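Local coordinates for protein tryptophan halogenase superfamily (Brevundimonas sp. BAL3, PDB 6FRL) that is a flavin-dependent halogenase that prefers bromination over chlorination of its substrates, at residues A82-G87 / F161-H166; L69-D74 / Q174-Y179; R89-S94 / R269-S274; G144-L149 / D489-T494. One frame throughout, in Å; residues are numbered along the deposited sequence.

Contact 1: residues A82-G87 / F161-H166; sequences ATCKLG and FDWALH
Phe161 meets Leu86 through one methyl: CD2 of the leucine lies 3.9 Å from CD2 of the phenylalanine ring, and Leu141 of helix 137-143 packs against both residues. The same methyl touches Asp162 O and Trp163 CB, so a single leucine branch follows the chain through three successive residues. At Trp163 the indole CG stands between the backbone N and the carbonyl carbon (chi1 67°), and the far ring brings CZ3 to 4.2 Å from Cys84 SG in an oblique sulfur-aromatic contact; Phe147 meets this indole edge-to-face. Strand pairing starts at Ala164, whose O accepts from Lys85 N at 2.8 Å and whose N donates to Lys85 O at 2.9 Å. Leu165 and Cys84 form the next, non-hydrogen-bonded pair, and their side chains diverge, the leucine reaching Met77 of helix 73-79. His166 pairs with Thr83 by backbone bonds in both directions. Its imidazole adds a third bond, ND1 donating in the ring plane to Thr83 OG1 at 3.0 Å. Over one face lies Lys85 CB, 3.7 Å from the ring centroid, the lysine chain crossing at about a right angle before NZ reaches Ser352 and Thr58. Thr83 OG1 also bonds Pro282 O, and His166 NE2 bonds Thr268 OG1. An alanine here removes the imidazole, and would probably leave Thr83 OG1 and Thr268 OG1 each short of a partner and open a gap against the lysine chain. Residues 83-85 and 164-166 form an antiparallel ladder, a buried contact, in a three-stranded sheet with 55-57 on the other flank of strand 164-168.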
loop_
_atom_site.group_PDB
_atom_site.type_symbol
_atom_site.label_atom_id
_atom_site.label_comp_id
_atom_site.label_asym_id
_atom_site.label_seq_id
_atom_site.Cartn_x
_atom_site.Cartn_y
_atom_site.Cartn_z
ATOM N N ALA B 82 25.450 0.471 21.908
ATOM C CA ALA B 82 24.345 1.224 21.329
ATOM C C ALA B 82 23.677 2.144 22.312
ATOM O O ALA B 82 23.743 1.922 23.528
ATOM C CB ALA B 82 23.288 0.272 20.791
ATOM N N THR B 83 23.003 3.146 21.756
ATOM C CA THR B 83 22.070 4.000 22.496
ATOM C C THR B 83 20.743 4.101 21.716
ATOM O O THR B 83 20.659 3.703 20.548
ATOM C CB THR B 83 22.624 5.430 22.654
ATOM O OG1 THR B 83 22.695 6.059 21.364
ATOM C CG2 THR B 83 24.013 5.413 23.265
ATOM N N CYS B 84 19.734 4.650 22.373
ATOM C CA CYS B 84 18.418 4.848 21.770
ATOM C C CYS B 84 18.393 5.985 20.745
ATOM O O CYS B 84 19.094 6.990 20.913
ATOM C CB CYS B 84 17.387 5.160 22.854
ATOM S SG CYS B 84 17.326 3.934 24.172
ATOM N N LYS B 85 17.606 5.798 19.683
ATOM C CA LYS B 85 17.379 6.835 18.672
ATOM C C LYS B 85 15.882 7.074 18.497
ATOM O O LYS B 85 15.155 6.208 17.948
ATOM C CB LYS B 85 17.978 6.469 17.315
ATOM C CG LYS B 85 17.692 7.556 16.269
ATOM C CD LYS B 85 18.300 7.286 14.919
ATOM C CE LYS B 85 17.783 8.222 13.845
ATOM N NZ LYS B 85 17.979 7.664 12.462
ATOM N N LEU B 86 15.425 8.244 18.951
ATOM C CA LEU B 86 14.023 8.629 18.766
ATOM C C LEU B 86 13.677 9.370 17.451
ATOM O O LEU B 86 12.496 9.549 17.152
ATOM C CB LEU B 86 13.567 9.457 19.949
ATOM C CG LEU B 86 13.361 8.612 21.201
ATOM C CD1 LEU B 86 13.140 9.544 22.374
ATOM C CD2 LEU B 86 12.214 7.627 21.052
ATOM N N GLY B 87 14.700 9.793 16.703
ATOM C CA GLY B 87 14.544 10.542 15.443
ATOM C C GLY B 87 15.823 11.281 15.055
ATOM O O GLY B 87 16.886 11.052 15.647
ATOM N N PHE B 161 4.666 5.864 19.453
ATOM C CA PHE B 161 5.940 6.253 18.818
ATOM C C PHE B 161 6.771 4.978 18.665
ATOM O O PHE B 161 6.467 3.970 19.324
ATOM C CB PHE B 161 6.706 7.335 19.631
ATOM C CG PHE B 161 7.111 6.897 21.023
ATOM C CD1 PHE B 161 6.180 6.843 22.044
ATOM C CD2 PHE B 161 8.427 6.565 21.323
ATOM C CE1 PHE B 161 6.553 6.467 23.337
ATOM C CE2 PHE B 161 8.794 6.157 22.612
ATOM C CZ PHE B 161 7.850 6.120 23.618
ATOM N N ASP B 162 7.785 5.014 17.794
ATOM C CA ASP B 162 8.773 3.925 17.727
ATOM C C ASP B 162 10.197 4.465 17.955
ATOM O O ASP B 162 10.408 5.686 18.149
ATOM C CB ASP B 162 8.591 3.134 16.425
ATOM C CG ASP B 162 8.994 1.641 16.543
ATOM O OD1 ASP B 162 9.493 1.177 17.605
ATOM O OD2 ASP B 162 8.826 0.944 15.517
ATOM N N TRP B 163 11.163 3.562 17.986
ATOM C CA TRP B 163 12.552 3.926 18.283
ATOM C C TRP B 163 13.517 2.961 17.627
ATOM O O TRP B 163 13.149 1.832 17.280
ATOM C CB TRP B 163 12.771 3.933 19.793
ATOM C CG TRP B 163 12.673 2.561 20.484
ATOM C CD1 TRP B 163 11.532 1.851 20.775
ATOM C CD2 TRP B 163 13.775 1.768 20.981
ATOM N NE1 TRP B 163 11.864 0.662 21.396
ATOM C CE2 TRP B 163 13.230 0.599 21.545
ATOM C CE3 TRP B 163 15.163 1.937 20.995
ATOM C CZ2 TRP B 163 14.015 -0.368 22.111
ATOM C CZ3 TRP B 163 15.954 0.947 21.572
ATOM C CH2 TRP B 163 15.382 -0.176 22.117
ATOM N N ALA B 164 14.756 3.405 17.474
ATOM C CA ALA B 164 15.783 2.609 16.794
ATOM C C ALA B 164 17.107 2.730 17.541
ATOM O O ALA B 164 17.111 3.181 18.688
ATOM C CB ALA B 164 15.914 3.050 15.317
ATOM N N LEU B 165 18.205 2.313 16.895
ATOM C CA LEU B 165 19.529 2.337 17.515
ATOM C C LEU B 165 20.547 3.244 16.830
ATOM O O LEU B 165 20.539 3.434 15.582
ATOM C CB LEU B 165 20.132 0.926 17.536
ATOM C CG LEU B 165 19.269 -0.231 18.005
ATOM C CD1 LEU B 165 20.098 -1.520 18.006
ATOM C CD2 LEU B 165 18.683 0.084 19.368
ATOM N N HIS B 166 21.414 3.817 17.666
ATOM C CA HIS B 166 22.729 4.258 17.240
ATOM C C HIS B 166 23.634 3.117 17.665
ATOM O O HIS B 166 23.606 2.736 18.832
ATOM C CB HIS B 166 23.156 5.551 17.973
ATOM C CG HIS B 166 22.204 6.696 17.818
ATOM N ND1 HIS B 166 21.505 7.222 18.881
ATOM C CD2 HIS B 166 21.841 7.419 16.725
ATOM C CE1 HIS B 166 20.752 8.223 18.450
ATOM N NE2 HIS B 166 20.926 8.355 17.143
HETATM O O HOH W 1 10.094 8.929 17.886
#

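Contact 2: residues L69-D74 / Q174-Y179; sequences LGLRDD and QHLRAY
Tyr179 reaches from helix 169-182 to the backbone of Leu69 and gives the contact its one hydrogen bond. Its OH donates to Leu69 O at 2.6 Å, in the carbonyl plane and on a lone pair, with a C=O...O angle of 121°. CG anti to the backbone N (chi1 -179°) sends the tyrosine ring off the helix toward Leu69 and Leu71. The carbonyl it meets lies just past helix 61-68, where Gly70, with positive phi, closes a Schellman motif.

The rest of the meeting is apolar. Leu69 CB lies 3.7 Å from Tyr179 CZ, and Leu69 CD1 sits over one face of the ring. That CD1 also touches Leu176 CD2 at 3.8 Å, the two leucines crossing at about a right angle. Leu71 divides its methyls: CD2 packs obliquely near Tyr179 CD2 at 4.0 Å, while CD1 meets the edge of the His175 ring in its plane, tip to tip, 3.9 Å from His175 CD2. Helix 20-33 backs the arrangement, with Met25 against Leu176 and Ala28 and Gln32 against the tyrosine.

No salt bridge crosses between the two segments; the one from Arg72 to Asp74 is internal to 69-74 and makes no contact with 174-179.

A phenylalanine in place of Tyr179 would probably leave Leu69 O without its donor and the turn after helix 61-68 without its one directed tie to helix 169-182. Leucine methyls and ring carbons therefore supply the bulk of the contact, while one directed bond ties the turn to that helix.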
loop_
_atom_site.group_PDB
_atom_site.type_symbol
_atom_site.label_atom_id
_atom_site.label_comp_id
_atom_site.label_asym_id
_atom_site.label_seq_id
_atom_site.Cartn_x
_atom_site.Cartn_y
_atom_site.Cartn_z
ATOM N N LEU B 69 15.255 -12.929 14.341
ATOM C CA LEU B 69 16.317 -13.887 14.651
ATOM C C LEU B 69 16.245 -14.539 16.066
ATOM O O LEU B 69 17.012 -15.452 16.338
ATOM C CB LEU B 69 17.688 -13.219 14.491
ATOM C CG LEU B 69 18.048 -12.503 13.181
ATOM C CD1 LEU B 69 19.471 -11.955 13.266
ATOM C CD2 LEU B 69 17.892 -13.401 11.958
ATOM N N GLY B 70 15.333 -14.073 16.943
ATOM C CA GLY B 70 15.279 -14.505 18.356
ATOM C C GLY B 70 16.155 -13.705 19.340
ATOM O O GLY B 70 16.363 -14.146 20.459
ATOM N N LEU B 71 16.655 -12.525 18.920
ATOM C CA LEU B 71 17.525 -11.655 19.733
ATOM C C LEU B 71 16.711 -10.559 20.414
ATOM O O LEU B 71 15.709 -10.116 19.885
ATOM C CB LEU B 71 18.612 -11.035 18.852
ATOM C CG LEU B 71 19.452 -12.012 18.024
ATOM C CD1 LEU B 71 20.560 -11.336 17.227
ATOM C CD2 LEU B 71 20.051 -13.071 18.921
ATOM N N ARG B 72 17.152 -10.134 21.590
ATOM C CA ARG B 72 16.493 -9.081 22.381
ATOM C C ARG B 72 17.211 -7.747 22.188
ATOM O O ARG B 72 18.420 -7.726 21.902
ATOM C CB ARG B 72 16.545 -9.411 23.855
ATOM C CG ARG B 72 15.792 -10.693 24.239
ATOM C CD ARG B 72 16.205 -11.198 25.625
ATOM N NE ARG B 72 16.115 -10.095 26.579
ATOM C CZ ARG B 72 15.023 -9.739 27.265
ATOM N NH1 ARG B 72 13.880 -10.449 27.197
ATOM N NH2 ARG B 72 15.071 -8.636 28.006
ATOM N N ASP B 73 16.455 -6.650 22.360
ATOM C CA ASP B 73 16.978 -5.273 22.285
ATOM C C ASP B 73 18.110 -5.072 23.277
ATOM O O ASP B 73 19.169 -4.579 22.913
ATOM C CB ASP B 73 15.902 -4.210 22.569
ATOM C CG ASP B 73 14.792 -4.166 21.512
ATOM O OD1 ASP B 73 15.051 -4.030 20.287
ATOM O OD2 ASP B 73 13.638 -4.229 21.921
ATOM N N ASP B 74 17.920 -5.470 24.527
ATOM C CA ASP B 74 18.984 -5.232 25.526
ATOM C C ASP B 74 20.295 -5.968 25.208
ATOM O O ASP B 74 21.373 -5.343 25.259
ATOM C CB ASP B 74 18.515 -5.380 26.998
ATOM C CG ASP B 74 17.881 -6.715 27.318
ATOM O OD1 ASP B 74 18.108 -7.736 26.623
ATOM O OD2 ASP B 74 17.143 -6.756 28.325
ATOM N N GLN B 174 29.978 -8.454 13.986
ATOM C CA GLN B 174 30.524 -9.545 14.816
ATOM C C GLN B 174 29.431 -10.357 15.549
ATOM O O GLN B 174 29.464 -11.585 15.520
ATOM C CB GLN B 174 31.595 -9.033 15.793
ATOM C CG GLN B 174 32.903 -8.615 15.105
ATOM C CD GLN B 174 34.054 -8.306 16.102
ATOM O OE1 GLN B 174 34.086 -8.775 17.273
ATOM N NE2 GLN B 174 35.007 -7.511 15.629
ATOM N N HIS B 175 28.456 -9.690 16.136
ATOM C CA HIS B 175 27.349 -10.382 16.808
ATOM C C HIS B 175 26.550 -11.308 15.839
ATOM O O HIS B 175 26.256 -12.473 16.137
ATOM C CB HIS B 175 26.455 -9.310 17.453
ATOM C CG HIS B 175 25.462 -9.826 18.445
ATOM N ND1 HIS B 175 25.780 -10.045 19.768
ATOM C CD2 HIS B 175 24.137 -10.082 18.328
ATOM C CE1 HIS B 175 24.699 -10.433 20.420
ATOM N NE2 HIS B 175 23.688 -10.469 19.567
ATOM N N LEU B 176 26.259 -10.817 14.646
ATOM C CA LEU B 176 25.527 -11.613 13.659
ATOM C C LEU B 176 26.348 -12.760 13.102
ATOM O O LEU B 176 25.785 -13.837 12.842
ATOM C CB LEU B 176 24.993 -10.736 12.531
ATOM C CG LEU B 176 24.040 -9.629 13.030
ATOM C CD1 LEU B 176 23.733 -8.621 11.896
ATOM C CD2 LEU B 176 22.779 -10.208 13.631
ATOM N N ARG B 177 27.652 -12.542 12.923
ATOM C CA ARG B 177 28.603 -13.621 12.547
ATOM C C ARG B 177 28.578 -14.804 13.516
ATOM O O ARG B 177 28.503 -15.957 13.096
ATOM C CB ARG B 177 30.032 -13.105 12.445
ATOM C CG ARG B 177 31.065 -14.213 12.320
ATOM C CD ARG B 177 32.481 -13.708 12.131
ATOM N NE ARG B 177 33.422 -14.820 12.334
ATOM C CZ ARG B 177 34.757 -14.701 12.403
ATOM N NH1 ARG B 177 35.350 -13.517 12.304
ATOM N NH2 ARG B 177 35.506 -15.786 12.558
ATOM N N ALA B 178 28.658 -14.522 14.806
ATOM C CA ALA B 178 28.587 -15.575 15.817
ATOM C C ALA B 178 27.219 -16.266 15.768
ATOM O O ALA B 178 27.156 -17.496 15.888
ATOM C CB ALA B 178 28.877 -15.019 17.197
ATOM N N TYR B 179 26.142 -15.503 15.548
ATOM C CA TYR B 179 24.805 -16.088 15.338
ATOM C C TYR B 179 24.739 -16.990 14.117
ATOM O O TYR B 179 24.135 -18.059 14.170
ATOM C CB TYR B 179 23.734 -14.986 15.201
ATOM C CG TYR B 179 22.310 -15.462 14.997
ATOM C CD1 TYR B 179 21.824 -15.774 13.727
ATOM C CD2 TYR B 179 21.446 -15.561 16.077
ATOM C CE1 TYR B 179 20.511 -16.203 13.540
ATOM C CE2 TYR B 179 20.131 -15.996 15.914
ATOM C CZ TYR B 179 19.659 -16.307 14.637
ATOM O OH TYR B 179 18.358 -16.703 14.470
#

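Contact 3: residues R89-S94 / R269-S274; sequences RFLDWS and RVTARS
Ala272 and Phe90 sandwich the Trp93 indole: Phe90 CD1 stands 3.7 Å above one face and Ala272 CB 3.6 Å above the opposite one, both offset toward the rim. At the indole edge NE1 points in plane to Val270 O, a weak hydrogen bond of 3.4 Å, and Trp93 NE1 itself lies at the edge of the Phe90 ring. Strands 87-91 and 268-273 run parallel here, side by side in a mixed seven-stranded sheet. Their ladder alternates: Val270 N donates to Arg89 O at 2.8 Å, Leu91 N to Val270 O at 3.0 Å, and Ala272 N to Leu91 O.

With CG1 anti to its backbone N (chi1 175°), Val270 places that methyl 3.8 Å from Trp93 CZ2 and also against Phe90 CE1, so valine, phenylalanine and tryptophan pack together on one side of the sheet. Trp412 meets the indole edge-to-face. On the other side Leu91 CD1 rests near Thr271 OG1, and Arg89 makes its salt bridge with Asp99 of strand 99-103. Past the strand, Asp92 turns with positive phi, its OD1 taking Gly97 N. A water spans the two segments, donating to Asp92 OD2 and to Ala272 O, each at 2.6 Å.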
loop_
_atom_site.group_PDB
_atom_site.type_symbol
_atom_site.label_atom_id
_atom_site.label_comp_id
_atom_site.label_asym_id
_atom_site.label_seq_id
_atom_site.Cartn_x
_atom_site.Cartn_y
_atom_site.Cartn_z
ATOM N N ARG B 89 17.657 15.134 14.370
ATOM C CA ARG B 89 17.513 16.556 14.654
ATOM C C ARG B 89 18.226 17.417 13.613
ATOM O O ARG B 89 19.433 17.346 13.493
ATOM C CB ARG B 89 18.029 16.839 16.049
ATOM C CG ARG B 89 17.669 18.225 16.543
ATOM C CD ARG B 89 17.927 18.348 18.018
ATOM N NE ARG B 89 17.461 19.633 18.532
ATOM C CZ ARG B 89 17.265 19.914 19.820
ATOM N NH1 ARG B 89 17.509 19.019 20.762
ATOM N NH2 ARG B 89 16.822 21.116 20.168
ATOM N N PHE B 90 17.458 18.199 12.855
ATOM C CA PHE B 90 17.987 19.043 11.759
ATOM C C PHE B 90 18.222 20.477 12.256
ATOM O O PHE B 90 17.271 21.172 12.677
ATOM C CB PHE B 90 17.044 19.030 10.551
ATOM C CG PHE B 90 17.024 17.714 9.841
ATOM C CD1 PHE B 90 17.984 17.401 8.915
ATOM C CD2 PHE B 90 16.083 16.739 10.169
ATOM C CE1 PHE B 90 18.007 16.150 8.312
ATOM C CE2 PHE B 90 16.098 15.500 9.550
ATOM C CZ PHE B 90 17.054 15.203 8.621
ATOM N N LEU B 91 19.498 20.884 12.243
ATOM C CA LEU B 91 19.951 22.182 12.769
ATOM C C LEU B 91 20.481 23.031 11.643
ATOM O O LEU B 91 21.247 22.529 10.791
ATOM C CB LEU B 91 21.031 21.999 13.843
ATOM C CG LEU B 91 20.553 21.205 15.070
ATOM C CD1 LEU B 91 21.680 20.855 16.026
ATOM C CD2 LEU B 91 19.450 21.970 15.783
ATOM N N ASP B 92 20.002 24.282 11.612
ATOM C CA ASP B 92 20.484 25.340 10.706
ATOM C C ASP B 92 20.183 25.122 9.206
ATOM O O ASP B 92 20.876 25.713 8.383
ATOM C CB ASP B 92 22.000 25.640 10.904
ATOM C CG ASP B 92 22.371 25.950 12.362
ATOM O OD1 ASP B 92 21.543 26.439 13.179
ATOM O OD2 ASP B 92 23.524 25.710 12.709
ATOM N N TRP B 93 19.168 24.322 8.839
ATOM C CA TRP B 93 18.812 24.137 7.398
ATOM C C TRP B 93 17.963 25.297 6.855
ATOM O O TRP B 93 17.868 25.495 5.638
ATOM C CB TRP B 93 18.121 22.774 7.126
ATOM C CG TRP B 93 19.053 21.605 7.242
ATOM C CD1 TRP B 93 19.669 21.154 8.389
ATOM C CD2 TRP B 93 19.529 20.764 6.177
ATOM N NE1 TRP B 93 20.489 20.081 8.092
ATOM C CE2 TRP B 93 20.425 19.829 6.748
ATOM C CE3 TRP B 93 19.293 20.711 4.800
ATOM C CZ2 TRP B 93 21.066 18.857 5.989
ATOM C CZ3 TRP B 93 19.928 19.728 4.049
ATOM C CH2 TRP B 93 20.798 18.820 4.639
ATOM N N SER B 94 17.331 26.033 7.769
ATOM C CA SER B 94 16.482 27.175 7.418
ATOM C C SER B 94 17.124 28.550 7.741
ATOM O O SER B 94 16.488 29.579 7.545
ATOM C CB SER B 94 15.111 27.030 8.105
ATOM O OG SER B 94 14.296 26.087 7.434
ATOM N N ARG B 269 22.285 14.059 15.402
ATOM C CA ARG B 269 22.384 15.488 15.018
ATOM C C ARG B 269 22.763 15.620 13.566
ATOM O O ARG B 269 23.749 15.020 13.160
ATOM C CB ARG B 269 23.431 16.226 15.828
ATOM C CG ARG B 269 23.006 16.576 17.242
ATOM C CD ARG B 269 24.218 16.915 18.103
ATOM N NE ARG B 269 23.985 16.540 19.490
ATOM C CZ ARG B 269 23.224 17.228 20.328
ATOM N NH1 ARG B 269 22.606 18.366 19.950
ATOM N NH2 ARG B 269 23.062 16.765 21.569
ATOM N N VAL B 270 21.983 16.386 12.792
ATOM C CA VAL B 270 22.364 16.722 11.414
ATOM C C VAL B 270 22.408 18.228 11.226
ATOM O O VAL B 270 21.378 18.853 11.152
ATOM C CB VAL B 270 21.441 16.067 10.373
ATOM C CG1 VAL B 270 21.786 16.529 8.967
ATOM C CG2 VAL B 270 21.574 14.550 10.441
ATOM N N THR B 271 23.625 18.776 11.154
ATOM C CA THR B 271 23.881 20.217 11.173
ATOM C C THR B 271 24.342 20.708 9.791
ATOM O O THR B 271 25.401 20.301 9.291
ATOM C CB THR B 271 24.951 20.579 12.227
ATOM O OG1 THR B 271 24.521 20.140 13.517
ATOM C CG2 THR B 271 25.204 22.103 12.274
ATOM N N ALA B 272 23.535 21.571 9.163
ATOM C CA ALA B 272 23.917 22.154 7.875
ATOM C C ALA B 272 25.107 23.105 8.043
ATOM O O ALA B 272 25.131 23.916 8.979
ATOM C CB ALA B 272 22.746 22.893 7.248
ATOM N N ARG B 273 26.071 23.000 7.125
ATOM C CA ARG B 273 27.251 23.890 7.084
ATOM C C ARG B 273 27.282 24.609 5.730
ATOM O O ARG B 273 26.268 24.622 5.026
ATOM C CB ARG B 273 28.556 23.096 7.376
ATOM C CG ARG B 273 28.581 22.295 8.674
ATOM C CD ARG B 273 28.546 23.175 9.896
ATOM N NE ARG B 273 28.859 22.417 11.111
ATOM C CZ ARG B 273 28.609 22.844 12.352
ATOM N NH1 ARG B 273 28.056 24.041 12.588
ATOM N NH2 ARG B 273 28.950 22.094 13.400
ATOM N N SER B 274 28.415 25.211 5.369
ATOM C CA SER B 274 28.514 26.087 4.177
ATOM C C SER B 274 28.259 25.398 2.850
ATOM O O SER B 274 27.755 26.043 1.930
ATOM C CB SER B 274 29.898 26.811 4.116
ATOM O OG SER B 274 30.935 25.983 3.620
HETATM O O HOH W 2 25.263 25.892 10.718
#

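Contact 4: residues G144-L149 / D489-T494; sequences GGKFTL and DLVART
Lys146 brings its ammonium group to the C-terminal end of helix 473-492, where NZ donates to Val491 O in the last turn at 3.2 Å and to Thr494 O just past it at 3.1 Å. A water 2.6 Å from Lys146 NZ accepts a third bond and passes it on, donating to Ala492 O. The lysine reaches this spot with a chain bent at chi2 (-40°) and again at chi4 (53°), and on the way its CG passes 4.0 Å from Val491 CG1.

Beside the polar cluster Thr494 offers a methyl: its CG2 packs 3.7 Å from Thr148 CB, the two threonine side chains crossing at about a right angle, and touches Phe147 O as well. The arrangement is a lysine at a helix C-terminus, and its positive charge, if present as expected, would probably be favoured by the carbonyls that end the helix.

Val491 O is also held by the turn. Thr494 N donates to it at 3.1 Å, arriving from the face of that carbonyl opposite to the one Lys146 NZ uses. The threonine hydroxyl is tied back in turn, OG1 donating to Leu490 O at 2.7 Å from above the carbonyl plane.

On the lysine's side another helix ending does the positioning. Gly145, with positive phi, is the C-prime residue of a Schellman motif closing helix 137-143, with Lys146 N bonded to Leu141 O and Gly145 N to Ala142 O. Further out, backbone bonds join Gly145 to His497 and Phe147 to Pro495, while the Phe147 ring meets Phe500 and Trp163.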
loop_
_atom_site.group_PDB
_atom_site.type_symbol
_atom_site.label_atom_id
_atom_site.label_comp_id
_atom_site.label_asym_id
_atom_site.label_seq_id
_atom_site.Cartn_x
_atom_site.Cartn_y
_atom_site.Cartn_z
ATOM N N GLY B 144 13.410 16.579 24.960
ATOM C CA GLY B 144 13.567 16.525 26.399
ATOM C C GLY B 144 14.689 15.666 26.972
ATOM O O GLY B 144 14.766 15.488 28.197
ATOM N N GLY B 145 15.559 15.123 26.125
ATOM C CA GLY B 145 16.561 14.132 26.553
ATOM C C GLY B 145 15.978 12.921 27.286
ATOM O O GLY B 145 16.681 12.309 28.080
ATOM N N LYS B 146 14.714 12.580 27.026
ATOM C CA LYS B 146 14.028 11.453 27.685
ATOM C C LYS B 146 13.963 10.194 26.810
ATOM O O LYS B 146 14.226 10.248 25.592
ATOM C CB LYS B 146 12.597 11.844 28.106
ATOM C CG LYS B 146 12.458 13.059 29.029
ATOM C CD LYS B 146 13.533 13.136 30.136
ATOM C CE LYS B 146 13.356 14.314 31.122
ATOM N NZ LYS B 146 11.988 14.335 31.717
ATOM N N PHE B 147 13.679 9.066 27.471
ATOM C CA PHE B 147 13.387 7.789 26.826
ATOM C C PHE B 147 12.529 6.832 27.674
ATOM O O PHE B 147 12.779 6.643 28.868
ATOM C CB PHE B 147 14.667 7.029 26.388
ATOM C CG PHE B 147 14.353 5.752 25.629
ATOM C CD1 PHE B 147 14.081 5.785 24.273
ATOM C CD2 PHE B 147 14.215 4.530 26.301
ATOM C CE1 PHE B 147 13.769 4.600 23.581
ATOM C CE2 PHE B 147 13.884 3.361 25.624
ATOM C CZ PHE B 147 13.660 3.386 24.261
ATOM N N THR B 148 11.559 6.190 27.023
ATOM C CA THR B 148 10.809 5.061 27.599
ATOM C C THR B 148 10.331 4.137 26.475
ATOM O O THR B 148 10.082 4.578 25.337
ATOM C CB THR B 148 9.608 5.523 28.467
ATOM O OG1 THR B 148 9.091 4.426 29.208
ATOM C CG2 THR B 148 8.450 6.115 27.629
ATOM N N LEU B 149 10.215 2.853 26.785
ATOM C CA LEU B 149 9.608 1.918 25.845
ATOM C C LEU B 149 8.165 2.360 25.540
ATOM O O LEU B 149 7.443 2.695 26.461
ATOM C CB LEU B 149 9.623 0.480 26.401
ATOM C CG LEU B 149 10.988 -0.185 26.661
ATOM C CD1 LEU B 149 10.777 -1.665 27.036
ATOM C CD2 LEU B 149 11.953 -0.053 25.472
ATOM N N ASP B 489 3.409 16.856 29.795
ATOM C CA ASP B 489 3.362 16.222 31.120
ATOM C C ASP B 489 3.818 14.757 31.179
ATOM O O ASP B 489 4.422 14.327 32.185
ATOM C CB ASP B 489 1.932 16.323 31.714
ATOM C CG ASP B 489 1.543 17.752 32.078
ATOM O OD1 ASP B 489 2.438 18.586 32.310
ATOM O OD2 ASP B 489 0.335 18.038 32.139
ATOM N N LEU B 490 3.503 13.993 30.133
ATOM C CA LEU B 490 4.023 12.634 29.952
ATOM C C LEU B 490 5.560 12.689 29.789
ATOM O O LEU B 490 6.296 11.961 30.472
ATOM C CB LEU B 490 3.328 11.976 28.743
ATOM C CG LEU B 490 3.698 10.537 28.323
ATOM C CD1 LEU B 490 3.847 9.579 29.508
ATOM C CD2 LEU B 490 2.624 10.017 27.387
ATOM N N VAL B 491 6.043 13.589 28.928
ATOM C CA VAL B 491 7.489 13.806 28.795
ATOM C C VAL B 491 8.130 14.156 30.111
ATOM O O VAL B 491 9.173 13.634 30.429
ATOM C CB VAL B 491 7.847 14.908 27.745
ATOM C CG1 VAL B 491 9.317 15.291 27.794
ATOM C CG2 VAL B 491 7.556 14.437 26.337
ATOM N N ALA B 492 7.510 15.064 30.846
ATOM C CA ALA B 492 8.073 15.638 32.080
ATOM C C ALA B 492 8.342 14.569 33.123
ATOM O O ALA B 492 9.396 14.573 33.792
ATOM C CB ALA B 492 7.158 16.709 32.642
ATOM N N ARG B 493 7.419 13.619 33.215
ATOM C CA ARG B 493 7.561 12.545 34.178
ATOM C C ARG B 493 8.289 11.282 33.698
ATOM O O ARG B 493 8.339 10.290 34.424
ATOM C CB ARG B 493 6.206 12.202 34.762
ATOM C CG ARG B 493 5.230 11.525 33.835
ATOM C CD ARG B 493 3.882 11.477 34.525
ATOM N NE ARG B 493 2.846 11.254 33.548
ATOM C CZ ARG B 493 1.894 12.094 33.166
ATOM N NH1 ARG B 493 1.754 13.293 33.684
ATOM N NH2 ARG B 493 1.058 11.688 32.232
ATOM N N THR B 494 8.893 11.321 32.511
ATOM C CA THR B 494 9.571 10.166 31.953
ATOM C C THR B 494 11.053 10.266 32.322
ATOM O O THR B 494 11.621 11.366 32.352
ATOM C CB THR B 494 9.278 10.076 30.437
ATOM O OG1 THR B 494 7.886 9.751 30.266
ATOM C CG2 THR B 494 10.094 9.006 29.758
HETATM O O HOH W 3 11.866 15.794 33.837
#

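How the contacts relate
Contact 1 is the buried one, its centre about 12 Å from the chain's centre; contacts 2, 3 and 4 are partly buried, contact 4 being farthest out, its centre about 25 Å from the chain's centre. Contacts 1 and 3 are both strand ladders, antiparallel and parallel respectively, and successive strands 83-85 and 87-91 carry them into two different sheets. Contact 2 involves elements that adjoin those of contact 1: helix 73-79 precedes strand 83-85, and helix 169-182 follows strand 164-168. Contacts 1 and 4 meet directly, Phe161 CZ lying 3.2 Å from Thr148 O. Backbone bonds dominate both ladders, whereas leucine packing with one hydroxyl bond marks contact 2 and ammonium-to-carbonyl bonds mark contact 4.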